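Side-chain contacts in putative oxidoreductase (Yersinia pestis, PDB 3KUX), which probably acts as an NAD(P)-dependent oxidoreductase, joining a Rossmann-fold nucleotide-binding domain to a C-terminal alpha/beta domain: residues F133-T138 and G248-F253; F151-D156 and P182-Q187; Q190-P195 and Q224-H229; D279-L284 and L290-L295. One frame throughout, in Å; residues are numbered along the deposited sequence.

Contact 1 of 4, residues F133-T138 and G248-F253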
loop_
_atom_site.group_PDB
_atom_site.type_symbol
_atom_site.label_atom_id
_atom_site.label_comp_id
_atom_site.label_asym_id
_atom_site.label_seq_id
_atom_site.Cartn_x
_atom_site.Cartn_y
_atom_site.Cartn_z
ATOM N N PHE A 133 -6.978 6.978 -6.548
ATOM C CA PHE A 133 -7.660 6.851 -5.267
ATOM C C PHE A 133 -7.955 8.214 -4.630
ATOM O O PHE A 133 -9.079 8.478 -4.191
ATOM C CB PHE A 133 -6.844 5.975 -4.319
ATOM C CG PHE A 133 -7.546 5.660 -3.029
ATOM C CD1 PHE A 133 -8.649 4.821 -3.015
ATOM C CD2 PHE A 133 -7.100 6.203 -1.829
ATOM C CE1 PHE A 133 -9.300 4.529 -1.827
ATOM C CE2 PHE A 133 -7.742 5.915 -0.641
ATOM C CZ PHE A 133 -8.846 5.079 -0.637
ATOM N N LEU A 134 -6.947 9.080 -4.570
ATOM C CA LEU A 134 -7.163 10.418 -4.040
ATOM C C LEU A 134 -8.343 11.068 -4.761
ATOM O O LEU A 134 -9.288 11.554 -4.127
ATOM C CB LEU A 134 -5.901 11.274 -4.185
ATOM C CG LEU A 134 -4.726 10.860 -3.293
ATOM C CD1 LEU A 134 -3.436 11.568 -3.695
ATOM C CD2 LEU A 134 -5.048 11.099 -1.827
ATOM N N THR A 135 -8.286 11.058 -6.088
ATOM C CA THR A 135 -9.324 11.674 -6.904
ATOM C C THR A 135 -10.690 11.149 -6.510
ATOM O O THR A 135 -11.643 11.916 -6.339
ATOM C CB THR A 135 -9.102 11.387 -8.387
ATOM O OG1 THR A 135 -7.810 11.872 -8.773
ATOM C CG2 THR A 135 -10.171 12.069 -9.217
ATOM N N LEU A 136 -10.770 9.831 -6.360
ATOM C CA LEU A 136 -12.011 9.162 -6.005
ATOM C C LEU A 136 -12.550 9.589 -4.638
ATOM O O LEU A 136 -13.724 9.951 -4.520
ATOM C CB LEU A 136 -11.819 7.653 -6.052
ATOM C CG LEU A 136 -13.049 6.830 -5.697
ATOM C CD1 LEU A 136 -14.209 7.194 -6.610
ATOM C CD2 LEU A 136 -12.714 5.356 -5.788
ATOM N N LYS A 137 -11.699 9.548 -3.611
ATOM C CA LYS A 137 -12.088 10.010 -2.272
ATOM C C LYS A 137 -12.782 11.364 -2.344
ATOM O O LYS A 137 -13.805 11.588 -1.698
ATOM C CB LYS A 137 -10.874 10.114 -1.347
ATOM C CG LYS A 137 -10.404 8.791 -0.762
ATOM C CD LYS A 137 -9.207 8.985 0.168
ATOM C CE LYS A 137 -9.561 9.885 1.337
ATOM N NZ LYS A 137 -8.429 10.039 2.289
ATOM N N THR A 138 -12.214 12.261 -3.142
ATOM C CA THR A 138 -12.746 13.607 -3.295
ATOM C C THR A 138 -14.089 13.612 -4.019
ATOM O O THR A 138 -14.984 14.390 -3.680
ATOM C CB THR A 138 -11.752 14.508 -4.047
ATOM O OG1 THR A 138 -10.464 14.416 -3.424
ATOM C CG2 THR A 138 -12.212 15.949 -4.024
ATOM N N GLY A 248 -24.991 8.856 -10.855
ATOM C CA GLY A 248 -23.947 8.870 -11.865
ATOM C C GLY A 248 -22.893 7.802 -11.696
ATOM O O GLY A 248 -23.010 6.916 -10.847
ATOM N N SER A 249 -21.850 7.892 -12.510
ATOM C CA SER A 249 -20.802 6.894 -12.510
ATOM C C SER A 249 -19.446 7.534 -12.760
ATOM O O SER A 249 -19.355 8.657 -13.271
ATOM C CB SER A 249 -21.080 5.833 -13.580
ATOM O OG SER A 249 -22.371 5.255 -13.417
ATOM N N TYR A 250 -18.395 6.810 -12.392
ATOM C CA TYR A 250 -17.022 7.235 -12.636
ATOM C C TYR A 250 -16.218 6.040 -13.148
ATOM O O TYR A 250 -16.135 5.014 -12.477
ATOM C CB TYR A 250 -16.417 7.777 -11.345
ATOM C CG TYR A 250 -14.970 8.216 -11.428
ATOM C CD1 TYR A 250 -14.600 9.332 -12.171
ATOM C CD2 TYR A 250 -13.975 7.538 -10.729
ATOM C CE1 TYR A 250 -13.273 9.749 -12.231
ATOM C CE2 TYR A 250 -12.652 7.945 -10.785
ATOM C CZ TYR A 250 -12.308 9.051 -11.538
ATOM O OH TYR A 250 -10.997 9.459 -11.599
ATOM N N ILE A 251 -15.661 6.159 -14.349
ATOM C CA ILE A 251 -14.761 5.137 -14.868
ATOM C C ILE A 251 -13.376 5.744 -15.081
ATOM O O ILE A 251 -13.240 6.769 -15.757
ATOM C CB ILE A 251 -15.260 4.523 -16.209
ATOM C CG1 ILE A 251 -16.561 3.742 -16.014
ATOM C CG2 ILE A 251 -14.222 3.585 -16.789
ATOM C CD1 ILE A 251 -17.805 4.572 -16.179
ATOM N N LYS A 252 -12.350 5.119 -14.505
ATOM C CA LYS A 252 -10.980 5.577 -14.723
ATOM C C LYS A 252 -10.044 4.485 -15.235
ATOM O O LYS A 252 -10.079 3.349 -14.750
ATOM C CB LYS A 252 -10.380 6.205 -13.458
ATOM C CG LYS A 252 -8.873 6.429 -13.592
ATOM C CD LYS A 252 -8.405 7.705 -12.916
ATOM C CE LYS A 252 -7.188 8.292 -13.630
ATOM N NZ LYS A 252 -6.120 7.276 -13.871
ATOM N N PHE A 253 -9.193 4.856 -16.193
ATOM C CA PHE A 253 -8.181 3.955 -16.752
ATOM C C PHE A 253 -6.750 4.323 -16.350
ATOM O O PHE A 253 -6.477 5.443 -15.925
ATOM C CB PHE A 253 -8.282 3.932 -18.269
ATOM C CG PHE A 253 -9.363 3.046 -18.787
ATOM C CD1 PHE A 253 -9.062 1.782 -19.286
ATOM C CD2 PHE A 253 -10.685 3.469 -18.786
ATOM C CE1 PHE A 253 -10.065 0.947 -19.778
ATOM C CE2 PHE A 253 -11.692 2.646 -19.274
ATOM C CZ PHE A 253 -11.381 1.381 -19.772
#
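Tyr-250, on strand 248-252, reaches across to Thr-135 and Leu-136 on helix 131-142, and its ring and hydroxyl make the two contacts between the segments. Its CG lies anti to the backbone N (chi1 178°), which throws the side chain out from the strand toward the helix. From CB outward, the first contact comes at CD2, 4.1 Å from Leu-136 CD1, an apolar contact made by one branch of the leucine; the two side chains run at a slant to each other, and the methyl meets the ring obliquely. Further along the ring, Leu-295 CD2 also packs against CE1. At the tip, OH lies 3.6 Å from Thr-135 CG2, and here the side chains cross at about a right angle. The threonine thus offers its methyl to the tyrosine, while its OG1 turns back into the helix and hydrogen-bonds to Ser-131 O. The three touching residues are buried, and the surface buried between the two segments sums to 121 Å². The helix lies against the mixed sheet of the C-terminal alpha/beta domain: Leu-136 also packs on Val-243 and Tyr-241 of strand 241-245 and on Leu-191 of helix 176-192, while Leu-295 of the edge strand 290-295 touches both Thr-135 and Tyr-250.

Contact 2 of 4, residues F151-D156 and P182-Q187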
loop_
_atom_site.group_PDB
_atom_site.type_symbol
_atom_site.label_atom_id
_atom_site.label_comp_id
_atom_site.label_asym_id
_atom_site.label_seq_id
_atom_site.Cartn_x
_atom_site.Cartn_y
_atom_site.Cartn_z
ATOM N N PHE A 151 -18.670 -0.665 -6.495
ATOM C CA PHE A 151 -17.279 -0.259 -6.642
ATOM C C PHE A 151 -16.438 -1.398 -7.213
ATOM O O PHE A 151 -16.347 -2.475 -6.622
ATOM C CB PHE A 151 -16.718 0.216 -5.302
ATOM C CG PHE A 151 -15.254 0.585 -5.339
ATOM C CD1 PHE A 151 -14.812 1.668 -6.085
ATOM C CD2 PHE A 151 -14.325 -0.137 -4.602
ATOM C CE1 PHE A 151 -13.460 2.012 -6.109
ATOM C CE2 PHE A 151 -12.972 0.199 -4.617
ATOM C CZ PHE A 151 -12.538 1.274 -5.369
ATOM N N GLU A 152 -15.829 -1.155 -8.368
ATOM C CA GLU A 152 -15.020 -2.170 -9.026
ATOM C C GLU A 152 -13.593 -1.675 -9.227
ATOM O O GLU A 152 -13.364 -0.609 -9.792
ATOM C CB GLU A 152 -15.649 -2.579 -10.360
ATOM C CG GLU A 152 -14.937 -3.729 -11.062
ATOM C CD GLU A 152 -15.791 -4.374 -12.142
ATOM O OE1 GLU A 152 -15.259 -5.202 -12.912
ATOM O OE2 GLU A 152 -16.999 -4.062 -12.218
ATOM N N SER A 153 -12.636 -2.464 -8.753
ATOM C CA SER A 153 -11.238 -2.069 -8.748
ATOM C C SER A 153 -10.379 -3.204 -9.303
ATOM O O SER A 153 -10.378 -4.305 -8.749
ATOM C CB SER A 153 -10.816 -1.719 -7.317
ATOM O OG SER A 153 -9.442 -1.388 -7.238
ATOM N N HIS A 154 -9.665 -2.936 -10.402
ATOM C CA HIS A 154 -8.822 -3.946 -11.058
ATOM C C HIS A 154 -7.334 -3.586 -11.081
ATOM O O HIS A 154 -6.966 -2.410 -11.132
ATOM C CB HIS A 154 -9.237 -4.140 -12.516
ATOM C CG HIS A 154 -10.546 -4.839 -12.702
ATOM N ND1 HIS A 154 -10.678 -5.964 -13.487
ATOM C CD2 HIS A 154 -11.787 -4.553 -12.242
ATOM C CE1 HIS A 154 -11.941 -6.353 -13.486
ATOM N NE2 HIS A 154 -12.635 -5.511 -12.741
ATOM N N PHE A 155 -6.491 -4.616 -11.068
ATOM C CA PHE A 155 -5.101 -4.491 -11.495
ATOM C C PHE A 155 -4.793 -5.577 -12.515
ATOM O O PHE A 155 -4.052 -6.521 -12.230
ATOM C CB PHE A 155 -4.134 -4.591 -10.319
ATOM C CG PHE A 155 -3.749 -3.268 -9.749
ATOM C CD1 PHE A 155 -3.554 -2.177 -10.582
ATOM C CD2 PHE A 155 -3.571 -3.108 -8.386
ATOM C CE1 PHE A 155 -3.198 -0.942 -10.062
ATOM C CE2 PHE A 155 -3.218 -1.878 -7.856
ATOM C CZ PHE A 155 -3.029 -0.792 -8.698
ATOM N N ASP A 156 -5.374 -5.443 -13.703
ATOM C CA ASP A 156 -5.227 -6.450 -14.745
ATOM C C ASP A 156 -3.971 -6.182 -15.554
ATOM O O ASP A 156 -3.721 -5.053 -15.959
ATOM C CB ASP A 156 -6.457 -6.457 -15.651
ATOM C CG ASP A 156 -7.729 -6.725 -14.884
ATOM O OD1 ASP A 156 -7.641 -7.310 -13.781
ATOM O OD2 ASP A 156 -8.816 -6.354 -15.370
ATOM N N PRO A 182 -3.718 -6.867 -0.650
ATOM C CA PRO A 182 -3.637 -5.887 0.431
ATOM C C PRO A 182 -3.897 -4.454 -0.038
ATOM O O PRO A 182 -4.592 -3.693 0.640
ATOM C CB PRO A 182 -2.199 -6.046 0.936
ATOM C CG PRO A 182 -1.841 -7.450 0.610
ATOM C CD PRO A 182 -2.549 -7.763 -0.678
ATOM N N HIS A 183 -3.341 -4.087 -1.188
ATOM C CA HIS A 183 -3.544 -2.742 -1.718
ATOM C C HIS A 183 -5.021 -2.465 -1.944
ATOM O O HIS A 183 -5.551 -1.460 -1.477
ATOM C CB HIS A 183 -2.769 -2.548 -3.022
ATOM C CG HIS A 183 -1.285 -2.490 -2.837
ATOM N ND1 HIS A 183 -0.676 -1.588 -1.990
ATOM C CD2 HIS A 183 -0.287 -3.214 -3.397
ATOM C CE1 HIS A 183 0.633 -1.764 -2.031
ATOM N NE2 HIS A 183 0.895 -2.744 -2.877
ATOM N N LEU A 184 -5.681 -3.374 -2.654
ATOM C CA LEU A 184 -7.077 -3.204 -3.027
ATOM C C LEU A 184 -8.005 -3.272 -1.820
ATOM O O LEU A 184 -8.862 -2.408 -1.644
ATOM C CB LEU A 184 -7.471 -4.252 -4.063
ATOM C CG LEU A 184 -7.032 -3.980 -5.505
ATOM C CD1 LEU A 184 -5.806 -3.090 -5.572
ATOM C CD2 LEU A 184 -6.798 -5.287 -6.246
ATOM N N LEU A 185 -7.831 -4.296 -0.991
ATOM C CA LEU A 185 -8.630 -4.445 0.216
ATOM C C LEU A 185 -8.566 -3.195 1.086
ATOM O O LEU A 185 -9.588 -2.721 1.588
ATOM C CB LEU A 185 -8.170 -5.659 1.022
ATOM C CG LEU A 185 -8.646 -7.036 0.551
ATOM C CD1 LEU A 185 -7.904 -8.151 1.283
ATOM C CD2 LEU A 185 -10.145 -7.174 0.737
ATOM N N ASP A 186 -7.364 -2.659 1.264
ATOM C CA ASP A 186 -7.192 -1.506 2.126
ATOM C C ASP A 186 -7.986 -0.307 1.616
ATOM O O ASP A 186 -8.613 0.409 2.404
ATOM C CB ASP A 186 -5.722 -1.140 2.266
ATOM C CG ASP A 186 -5.511 0.035 3.199
ATOM O OD1 ASP A 186 -5.958 -0.049 4.364
ATOM O OD2 ASP A 186 -4.910 1.045 2.766
ATOM N N GLN A 187 -7.959 -0.089 0.303
ATOM C CA GLN A 187 -8.737 0.996 -0.298
ATOM C C GLN A 187 -10.239 0.805 -0.075
ATOM O O GLN A 187 -10.948 1.746 0.277
ATOM C CB GLN A 187 -8.440 1.113 -1.790
ATOM C CG GLN A 187 -7.048 1.626 -2.111
ATOM C CD GLN A 187 -6.837 1.843 -3.599
ATOM O OE1 GLN A 187 -5.877 2.499 -4.009
ATOM N NE2 GLN A 187 -7.733 1.290 -4.417
HETATM O O HOH W 1 -9.429 -0.862 -4.344
#
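Leu-184 turns its CG anti to the carbonyl carbon (chi1 -79°) and Ser-153 holds OG anti to the backbone N (chi1 177°), and these rotations bring the two side chains together between helix and strand. The leucine CG lies 3.9 Å from Ser-153 OG, while its CD1 branch reaches Phe-155, 3.6 Å from CD2 and 3.7 Å from CE2, meeting the ring obliquely. Ser-153 OG is also tied to the helix through a water, 2.9 Å from OG and 3.2 Å from Leu-184 O, to which the water donates; Arg-240 NH1 is a further partner of the hydroxyl. This is the layering of an alpha/beta domain, helix on mixed sheet: the axes of segments 151-156 and 182-187 run nearly antiparallel, 9.7 Å apart at 164°. Alternation along the strand sends Phe-151, Ser-153 and Phe-155 toward the helix and His-154 away from it. There the imidazole donates at both ends, NE2 to Glu-152 OE1 through the anti lone pair at 2.6 Å, and ND1 to Asp-156 OD2 at 2.7 Å, on the syn side but tilted out of the carboxylate plane. Both bonded oxygens lie somewhat out of the ring plane, and His-229 of strand 224-231 stacks on the ring.

Contact 3 of 4, residues Q190-P195 and Q224-H229; sequences QLFGLP and QRVVLH
The Phe-192 ring and the Gln-224 amide stand almost perpendicular, their planes 89° apart, and on one face the ring carries its own neighbour Leu-191, whose CB lies 3.6 Å above the plane, offset toward the rim. The residues of strand 224-231 approach the ring obliquely. Phe-192 ends helix 176-192 in the C-terminal alpha/beta domain, so the contact seats the last turn of that helix on the mixed sheet. Its CG is anti to the carbonyl carbon (chi1 -53°), which directs the ring at the strand. One flank, through CD1, looks to the glutamine, whose CD is 4.4 Å away at the end of an extended chain; the opposite flank looks to Val-226. Tyr-221 and Val-148, on the strands that border 224-231, also touch Phe-192, and the Phe-151 ring meets it with planes about 55° apart. Directly after Phe-192 the chain leaves the helix at Gly-193, which has a positive phi and whose O takes a hydrogen bond from Tyr-221 OH. The contact is only partly buried and covers 132 Å² over both segments. Val-226 completes it with a single methyl: CG2, anti to the carbonyl carbon, lies 3.8 Å from Phe-192 CD2 and 4.0 Å from CE2.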
loop_
_atom_site.group_PDB
_atom_site.type_symbol
_atom_site.label_atom_id
_atom_site.label_comp_id
_atom_site.label_asym_id
_atom_site.label_seq_id
_atom_site.Cartn_x
_atom_site.Cartn_y
_atom_site.Cartn_z
ATOM N N GLN A 190 -11.042 1.677 3.412
ATOM C CA GLN A 190 -10.953 3.122 3.590
ATOM C C GLN A 190 -12.178 3.853 3.055
ATOM O O GLN A 190 -12.627 4.833 3.642
ATOM C CB GLN A 190 -9.700 3.661 2.913
ATOM C CG GLN A 190 -8.430 3.254 3.613
ATOM C CD GLN A 190 -8.396 3.749 5.035
ATOM O OE1 GLN A 190 -8.470 4.952 5.285
ATOM N NE2 GLN A 190 -8.290 2.824 5.982
ATOM N N LEU A 191 -12.714 3.371 1.939
ATOM C CA LEU A 191 -13.862 4.009 1.303
ATOM C C LEU A 191 -15.200 3.610 1.926
ATOM O O LEU A 191 -16.063 4.462 2.136
ATOM C CB LEU A 191 -13.887 3.704 -0.197
ATOM C CG LEU A 191 -12.759 4.271 -1.063
ATOM C CD1 LEU A 191 -12.781 3.644 -2.449
ATOM C CD2 LEU A 191 -12.851 5.784 -1.162
ATOM N N PHE A 192 -15.375 2.324 2.222
ATOM C CA PHE A 192 -16.695 1.813 2.614
ATOM C C PHE A 192 -16.735 1.110 3.967
ATOM O O PHE A 192 -17.790 0.661 4.402
ATOM C CB PHE A 192 -17.242 0.862 1.540
ATOM C CG PHE A 192 -17.247 1.445 0.155
ATOM C CD1 PHE A 192 -18.197 2.386 -0.211
ATOM C CD2 PHE A 192 -16.302 1.051 -0.780
ATOM C CE1 PHE A 192 -18.202 2.928 -1.488
ATOM C CE2 PHE A 192 -16.301 1.588 -2.060
ATOM C CZ PHE A 192 -17.252 2.527 -2.414
ATOM N N GLY A 193 -15.595 1.007 4.631
ATOM C CA GLY A 193 -15.534 0.267 5.882
ATOM C C GLY A 193 -15.622 -1.232 5.649
ATOM O O GLY A 193 -15.373 -1.714 4.545
ATOM N N LEU A 194 -15.987 -1.972 6.691
ATOM C CA LEU A 194 -16.011 -3.429 6.634
ATOM C C LEU A 194 -17.253 -3.952 5.942
ATOM O O LEU A 194 -18.347 -3.444 6.162
ATOM C CB LEU A 194 -15.951 -4.008 8.042
ATOM C CG LEU A 194 -14.611 -3.888 8.757
ATOM C CD1 LEU A 194 -14.792 -4.190 10.235
ATOM C CD2 LEU A 194 -13.593 -4.825 8.118
ATOM N N PRO A 195 -17.086 -4.981 5.109
ATOM C CA PRO A 195 -18.219 -5.628 4.461
ATOM C C PRO A 195 -18.908 -6.589 5.425
ATOM O O PRO A 195 -18.447 -6.763 6.549
ATOM C CB PRO A 195 -17.561 -6.409 3.324
ATOM C CG PRO A 195 -16.210 -6.749 3.853
ATOM C CD PRO A 195 -15.803 -5.607 4.747
ATOM N N GLN A 224 -24.892 -2.407 -1.227
ATOM C CA GLN A 224 -23.642 -2.116 -1.940
ATOM C C GLN A 224 -22.879 -3.377 -2.324
ATOM O O GLN A 224 -22.962 -4.390 -1.628
ATOM C CB GLN A 224 -22.734 -1.228 -1.092
ATOM C CG GLN A 224 -23.319 0.134 -0.801
ATOM C CD GLN A 224 -22.364 1.019 -0.041
ATOM O OE1 GLN A 224 -21.964 2.075 -0.527
ATOM N NE2 GLN A 224 -21.985 0.593 1.160
ATOM N N ARG A 225 -22.143 -3.310 -3.431
ATOM C CA ARG A 225 -21.197 -4.368 -3.797
ATOM C C ARG A 225 -19.838 -3.782 -4.173
ATOM O O ARG A 225 -19.756 -2.754 -4.849
ATOM C CB ARG A 225 -21.720 -5.214 -4.957
ATOM C CG ARG A 225 -23.030 -5.925 -4.691
ATOM C CD ARG A 225 -22.958 -6.887 -3.523
ATOM N NE ARG A 225 -24.165 -6.754 -2.707
ATOM C CZ ARG A 225 -25.249 -7.513 -2.830
ATOM N NH1 ARG A 225 -25.283 -8.487 -3.723
ATOM N NH2 ARG A 225 -26.298 -7.299 -2.053
ATOM N N VAL A 226 -18.776 -4.449 -3.733
ATOM C CA VAL A 226 -17.416 -4.070 -4.094
ATOM C C VAL A 226 -16.706 -5.238 -4.776
ATOM O O VAL A 226 -16.631 -6.329 -4.218
ATOM C CB VAL A 226 -16.609 -3.657 -2.852
ATOM C CG1 VAL A 226 -15.124 -3.609 -3.169
ATOM C CG2 VAL A 226 -17.097 -2.314 -2.320
ATOM N N VAL A 227 -16.191 -5.019 -5.981
ATOM C CA VAL A 227 -15.496 -6.086 -6.689
ATOM C C VAL A 227 -14.023 -5.758 -6.888
ATOM O O VAL A 227 -13.678 -4.776 -7.549
ATOM C CB VAL A 227 -16.149 -6.399 -8.050
ATOM C CG1 VAL A 227 -15.303 -7.403 -8.837
ATOM C CG2 VAL A 227 -17.550 -6.939 -7.845
ATOM N N LEU A 228 -13.155 -6.583 -6.309
ATOM C CA LEU A 228 -11.717 -6.413 -6.464
ATOM C C LEU A 228 -11.205 -7.529 -7.358
ATOM O O LEU A 228 -11.533 -8.690 -7.139
ATOM C CB LEU A 228 -11.012 -6.465 -5.107
ATOM C CG LEU A 228 -11.657 -5.712 -3.944
ATOM C CD1 LEU A 228 -10.811 -5.854 -2.679
ATOM C CD2 LEU A 228 -11.880 -4.246 -4.287
ATOM N N HIS A 229 -10.392 -7.187 -8.351
ATOM C CA HIS A 229 -10.025 -8.153 -9.372
ATOM C C HIS A 229 -8.605 -7.942 -9.897
ATOM O O HIS A 229 -8.169 -6.812 -10.108
ATOM C CB HIS A 229 -11.032 -8.075 -10.532
ATOM C CG HIS A 229 -10.822 -9.115 -11.590
ATOM N ND1 HIS A 229 -11.779 -10.053 -11.909
ATOM C CD2 HIS A 229 -9.765 -9.364 -12.399
ATOM C CE1 HIS A 229 -11.320 -10.839 -12.869
ATOM N NE2 HIS A 229 -10.101 -10.442 -13.184
#

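Contact 4 of 4, residues D279-L284 and L290-L295; sequences DGIVTL and LTEKPL
Residues 280-284 and 290-295 pair antiparallel, with short axes 4.2 Å apart and 147° between their directions, as Val-282 and Lys-293 exchange backbone bonds in both directions and Leu-284 and Thr-291 do the same. Together they form a beta hairpin at the border of the mixed sheet, strand 290-295 being an outermost strand of that sheet within this chain. The Val-282 N to Lys-293 O bond is 2.7 Å long. The non-hydrogen-bonded pair Thr-283 with Glu-292 lies between these two, and Ile-281 with Pro-294 follows on the far side of Val-282 and Lys-293; here CA-H groups meet carbonyl oxygens, as Glu-292 CA does Val-282 O at 3.1 Å. On the face bearing Val-282 and Leu-295, contact is diagonal: Val-282 CG2 lies 3.7 Å from Leu-295 CB and the side chains slant past each other, while Tyr-250 of strand 248-252, the neighbour of 280-285, touches both. The other face is more open to solvent. There the glutamate CG is set (chi1 73°) so that its extended chain lies alongside Thr-283, pointing the same way, with Thr-283 OG1 3.8 Å from Glu-292 CB. Asp-279 OD1 is hydrogen-bonded to Thr-297 OG1, outside the two strands. Beside the Leu-295 N to Gly-280 O bond, a water links the other two backbone atoms, accepting from Gly-280 N at 2.7 Å and donating to Leu-295 O at 2.6 Å.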
loop_
_atom_site.group_PDB
_atom_site.type_symbol
_atom_site.label_atom_id
_atom_site.label_comp_id
_atom_site.label_asym_id
_atom_site.label_seq_id
_atom_site.Cartn_x
_atom_site.Cartn_y
_atom_site.Cartn_z
ATOM N N ASP A 279 -7.100 11.280 -17.428
ATOM C CA ASP A 279 -8.317 11.549 -16.665
ATOM C C ASP A 279 -9.418 10.527 -16.871
ATOM O O ASP A 279 -9.572 9.967 -17.954
ATOM C CB ASP A 279 -8.851 12.939 -17.001
ATOM C CG ASP A 279 -7.982 14.047 -16.430
ATOM O OD1 ASP A 279 -7.135 13.754 -15.552
ATOM O OD2 ASP A 279 -8.151 15.210 -16.858
ATOM N N GLY A 280 -10.187 10.293 -15.817
ATOM C CA GLY A 280 -11.367 9.454 -15.908
ATOM C C GLY A 280 -12.549 10.306 -16.317
ATOM O O GLY A 280 -12.404 11.503 -16.544
ATOM N N ILE A 281 -13.723 9.695 -16.394
ATOM C CA ILE A 281 -14.902 10.378 -16.905
ATOM C C ILE A 281 -16.086 10.228 -15.966
ATOM O O ILE A 281 -16.394 9.124 -15.514
ATOM C CB ILE A 281 -15.292 9.821 -18.286
ATOM C CG1 ILE A 281 -14.264 10.264 -19.330
ATOM C CG2 ILE A 281 -16.695 10.266 -18.671
ATOM C CD1 ILE A 281 -14.351 9.505 -20.626
ATOM N N VAL A 282 -16.749 11.339 -15.669
ATOM C CA VAL A 282 -17.947 11.286 -14.842
ATOM C C VAL A 282 -19.213 11.369 -15.693
ATOM O O VAL A 282 -19.298 12.165 -16.626
ATOM C CB VAL A 282 -17.959 12.392 -13.775
ATOM C CG1 VAL A 282 -19.243 12.315 -12.956
ATOM C CG2 VAL A 282 -16.738 12.266 -12.874
ATOM N N THR A 283 -20.191 10.532 -15.375
ATOM C CA THR A 283 -21.464 10.549 -16.083
ATOM C C THR A 283 -22.586 10.838 -15.103
ATOM O O THR A 283 -22.774 10.099 -14.136
ATOM C CB THR A 283 -21.746 9.207 -16.761
ATOM O OG1 THR A 283 -20.673 8.888 -17.654
ATOM C CG2 THR A 283 -23.050 9.267 -17.530
ATOM N N LEU A 284 -23.326 11.915 -15.347
ATOM C CA LEU A 284 -24.380 12.315 -14.428
ATOM C C LEU A 284 -25.747 12.366 -15.088
ATOM O O LEU A 284 -25.875 12.735 -16.254
ATOM C CB LEU A 284 -24.054 13.667 -13.804
ATOM C CG LEU A 284 -22.709 13.738 -13.084
ATOM C CD1 LEU A 284 -22.457 15.147 -12.573
ATOM C CD2 LEU A 284 -22.651 12.716 -11.954
ATOM N N LEU A 290 -28.419 12.021 -19.625
ATOM C CA LEU A 290 -27.072 11.690 -19.178
ATOM C C LEU A 290 -26.045 12.584 -19.856
ATOM O O LEU A 290 -25.923 12.590 -21.076
ATOM C CB LEU A 290 -26.749 10.222 -19.451
ATOM C CG LEU A 290 -27.607 9.196 -18.713
ATOM C CD1 LEU A 290 -27.203 7.787 -19.104
ATOM C CD2 LEU A 290 -27.500 9.384 -17.216
ATOM N N THR A 291 -25.324 13.351 -19.051
ATOM C CA THR A 291 -24.237 14.175 -19.538
ATOM C C THR A 291 -22.962 13.483 -19.103
ATOM O O THR A 291 -22.998 12.588 -18.265
ATOM C CB THR A 291 -24.253 15.573 -18.884
ATOM O OG1 THR A 291 -25.523 15.813 -18.259
ATOM C CG2 THR A 291 -23.969 16.654 -19.917
ATOM N N GLU A 292 -21.828 13.894 -19.651
ATOM C CA GLU A 292 -20.558 13.346 -19.198
ATOM C C GLU A 292 -19.408 14.314 -19.444
ATOM O O GLU A 292 -19.422 15.082 -20.406
ATOM C CB GLU A 292 -20.279 11.997 -19.863
ATOM C CG GLU A 292 -19.884 12.088 -21.325
ATOM C CD GLU A 292 -19.512 10.735 -21.914
ATOM O OE1 GLU A 292 -20.184 9.730 -21.583
ATOM O OE2 GLU A 292 -18.546 10.679 -22.708
ATOM N N LYS A 293 -18.421 14.278 -18.557
ATOM C CA LYS A 293 -17.199 15.046 -18.740
ATOM C C LYS A 293 -16.050 14.423 -17.966
ATOM O O LYS A 293 -16.272 13.627 -17.056
ATOM C CB LYS A 293 -17.396 16.510 -18.337
ATOM C CG LYS A 293 -18.284 16.727 -17.131
ATOM C CD LYS A 293 -18.276 18.199 -16.716
ATOM C CE LYS A 293 -16.908 18.614 -16.171
ATOM N NZ LYS A 293 -16.878 20.027 -15.703
ATOM N N PRO A 294 -14.812 14.767 -18.344
ATOM C CA PRO A 294 -13.634 14.248 -17.667
ATOM C C PRO A 294 -13.450 14.896 -16.307
ATOM O O PRO A 294 -13.660 16.099 -16.160
ATOM C CB PRO A 294 -12.490 14.658 -18.596
ATOM C CG PRO A 294 -12.996 15.847 -19.308
ATOM C CD PRO A 294 -14.459 15.608 -19.500
ATOM N N LEU A 295 -13.067 14.096 -15.319
ATOM C CA LEU A 295 -12.795 14.604 -13.988
ATOM C C LEU A 295 -11.298 14.764 -13.782
ATOM O O LEU A 295 -10.538 13.803 -13.895
ATOM C CB LEU A 295 -13.361 13.660 -12.933
ATOM C CG LEU A 295 -12.980 13.969 -11.488
ATOM C CD1 LEU A 295 -13.687 15.223 -11.017
ATOM C CD2 LEU A 295 -13.332 12.793 -10.601
HETATM O O HOH W 2 -10.085 11.320 -13.322
#

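Overall arrangement
All four contacts reach one mixed sheet, that of the C-terminal alpha/beta domain. Contacts 1, 2 and 3 set helices 131-142 and 176-192 on it, while contact 4 pairs its border strands. Contacts 2 and 3 share helix 176-192 and neighbouring strands 148-156 and 224-231; their centres are 9 Å apart. Contact 1, 10 Å from contact 4 and 13 Å from contact 2 between centres, touches both, whereas the nearest atoms of contacts 2 and 4 are about 12 Å apart. Along the chain contacts 2 and 3 follow each other within the span of contact 1, and contact 4 comes last. Contacts 1 and 3 run helix first, contact 2 strand first, consistent with helices layered on one face of a sheet extended at its border by the hairpin.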